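Local atomic coordinates of ABC transporter substrate-binding protein (Streptococcus pneumoniae, PDB entry 4OHN), a protein that binds histidine and, as the substrate-binding component of an ABC uptake transporter, probably delivers this amino acid to its membrane partner. Residues 12-17 with 214-219. Residues are numbered along the deposited sequence; the frame is centred on the assembly and turned at random. Where two conformers were deposited one is given.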
loop_
_atom_site.group_PDB
_atom_site.type_symbol
_atom_site.label_atom_id
_atom_site.label_comp_id
_atom_site.label_asym_id
_atom_site.label_seq_id
_atom_site.Cartn_x
_atom_site.Cartn_y
_atom_site.Cartn_z
ATOM N N SER A 12 -12.163 15.206 18.364
ATOM C CA SER A 12 -11.859 16.133 19.447
ATOM C C SER A 12 -10.732 15.605 20.335
ATOM O O SER A 12 -9.946 16.391 20.861
ATOM C CB SER A 12 -13.101 16.477 20.285
ATOM O OG SER A 12 -13.568 15.358 21.012
ATOM N N LYS A 13 -10.649 14.286 20.483
ATOM C CA LYS A 13 -9.570 13.662 21.244
ATOM C C LYS A 13 -8.226 13.812 20.524
ATOM O O LYS A 13 -7.234 14.181 21.153
ATOM C CB LYS A 13 -9.870 12.177 21.479
ATOM C CG LYS A 13 -8.703 11.356 22.039
ATOM C CD LYS A 13 -8.999 9.861 21.970
ATOM C CE LYS A 13 -7.727 9.034 22.074
ATOM N NZ LYS A 13 -8.002 7.576 21.953
ATOM N N TYR A 14 -8.176 13.514 19.224
ATOM C CA TYR A 14 -6.912 13.650 18.498
ATOM C C TYR A 14 -6.436 15.091 18.563
ATOM O O TYR A 14 -5.256 15.371 18.775
ATOM C CB TYR A 14 -7.038 13.223 17.030
ATOM C CG TYR A 14 -7.695 11.877 16.838
ATOM C CD1 TYR A 14 -7.267 10.773 17.548
ATOM C CD2 TYR A 14 -8.765 11.725 15.957
ATOM C CE1 TYR A 14 -7.882 9.563 17.391
ATOM C CE2 TYR A 14 -9.387 10.522 15.790
ATOM C CZ TYR A 14 -8.938 9.438 16.507
ATOM O OH TYR A 14 -9.528 8.208 16.350
ATOM N N GLN A 15 -7.375 16.014 18.382
ATOM C CA GLN A 15 -7.063 17.429 18.382
ATOM C C GLN A 15 -6.559 17.910 19.750
ATOM O O GLN A 15 -5.596 18.673 19.818
ATOM C CB GLN A 15 -8.287 18.227 17.912
ATOM C CG GLN A 15 -8.100 19.737 17.884
ATOM C CD GLN A 15 -7.180 20.190 16.776
ATOM O OE1 GLN A 15 -7.633 20.574 15.693
ATOM N NE2 GLN A 15 -5.883 20.155 17.035
ATOM N N SER A 16 -7.198 17.479 20.837
ATOM C CA SER A 16 -6.802 17.937 22.167
ATOM C C SER A 16 -5.528 17.252 22.661
ATOM O O SER A 16 -4.731 17.860 23.374
ATOM C CB SER A 16 -7.941 17.757 23.180
ATOM O OG SER A 16 -8.327 16.402 23.297
ATOM N N ASN A 17 -5.331 15.997 22.265
ATOM C CA ASN A 17 -4.109 15.276 22.612
ATOM C C ASN A 17 -2.948 15.664 21.697
ATOM O O ASN A 17 -1.798 15.344 21.992
ATOM C CB ASN A 17 -4.306 13.770 22.456
ATOM C CG ASN A 17 -5.134 13.162 23.554
ATOM O OD1 ASN A 17 -5.348 13.760 24.598
ATOM N ND2 ASN A 17 -5.586 11.933 23.323
ATOM N N LYS A 214 -15.193 3.366 10.801
ATOM C CA LYS A 214 -16.355 3.984 10.163
ATOM C C LYS A 214 -16.901 5.177 10.928
ATOM O O LYS A 214 -17.363 6.148 10.327
ATOM C CB LYS A 214 -17.453 2.944 9.946
ATOM C CG LYS A 214 -17.079 1.947 8.879
ATOM C CD LYS A 214 -18.253 1.076 8.508
ATOM C CE LYS A 214 -17.971 0.308 7.240
ATOM N NZ LYS A 214 -19.144 -0.508 6.833
ATOM N N GLU A 215 -16.840 5.132 12.253
ATOM C CA GLU A 215 -17.421 6.175 13.067
ATOM C C GLU A 215 -16.601 7.464 13.117
ATOM O O GLU A 215 -17.104 8.502 13.559
ATOM C CB GLU A 215 -17.617 5.652 14.494
ATOM C CG GLU A 215 -18.478 4.359 14.608
ATOM C CD GLU A 215 -17.843 3.058 14.016
ATOM O OE1 GLU A 215 -16.590 2.837 14.028
ATOM O OE2 GLU A 215 -18.639 2.222 13.536
ATOM N N ASP A 216 -15.342 7.399 12.687
ATOM C CA ASP A 216 -14.440 8.550 12.729
ATOM C C ASP A 216 -14.647 9.496 11.517
ATOM O O ASP A 216 -13.713 9.788 10.735
ATOM C CB ASP A 216 -12.995 8.057 12.848
ATOM C CG ASP A 216 -12.343 8.389 14.188
ATOM O OD1 ASP A 216 -12.698 9.398 14.831
ATOM O OD2 ASP A 216 -11.403 7.659 14.593
ATOM N N THR A 217 -15.875 9.998 11.385
ATOM C CA THR A 217 -16.269 10.734 10.192
ATOM C C THR A 217 -15.626 12.114 10.112
ATOM O O THR A 217 -15.270 12.587 9.028
ATOM C CB THR A 217 -17.800 10.858 10.093
ATOM O OG1 THR A 217 -18.298 11.443 11.300
ATOM C CG2 THR A 217 -18.437 9.502 9.919
ATOM N N THR A 218 -15.455 12.767 11.245
ATOM C CA THR A 218 -14.856 14.088 11.242
ATOM C C THR A 218 -13.381 14.006 10.835
ATOM O O THR A 218 -12.900 14.805 10.042
ATOM C CB THR A 218 -14.991 14.744 12.605
ATOM O OG1 THR A 218 -16.375 14.891 12.906
ATOM C CG2 THR A 218 -14.365 16.113 12.607
ATOM N N LEU A 219 -12.663 13.036 11.382
ATOM C CA LEU A 219 -11.275 12.772 11.015
ATOM C C LEU A 219 -11.101 12.632 9.499
ATOM O O LEU A 219 -10.190 13.218 8.919
ATOM C CB LEU A 219 -10.812 11.514 11.761
ATOM C CG LEU A 219 -9.452 10.958 11.382
ATOM C CD1 LEU A 219 -8.343 11.984 11.609
ATOM C CD2 LEU A 219 -9.196 9.692 12.162
#
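Tyr-14 reaches from the N-terminal helix 11-17 to Asp-216, at the N-cap position of helix 217-232, and joins the start of this family 3 solute-binding fold to a helix late in the chain. The Asp-216 carboxylate makes no capping bond to that helix and turns instead to Tyr-14 and Asn-10. The tyrosine hydroxyl donates a hydrogen bond to it: Tyr-14 OH lies 2.6 Å from Asp-216 OD2, which accepts through its syn lone pair, on the side of OD1. Asp-216 CG sits at the ring edge, in its plane; the carboxylate thus lies by the hydroxyl end of the ring, its own plane turned 49° from the ring plane. The second oxygen also borders the ring, with Asp-216 OD1 3.6 Å from Tyr-14 CE2. Apolar packing completes the contact: Leu-219 CD2 approaches Tyr-14 CE2 at 3.7 Å, obliquely to the ring. With chi1 at 172° carrying CG of Leu-219 away from the backbone N and chi2 at 59° leaving CD2 extended from CA, it is this methyl that lies against CE2. All three touching residues are buried, although they share only 120 Å² of surface.

In the second shell, Ile-20 of strand 19-24 touches both Tyr-14 and Leu-219. Arg-213 adds a long, weak ion pair to Asp-216 OD2, and Asn-10 N donates to Asp-216 OD1, so both carboxylate oxygens are engaged from the N-terminal region.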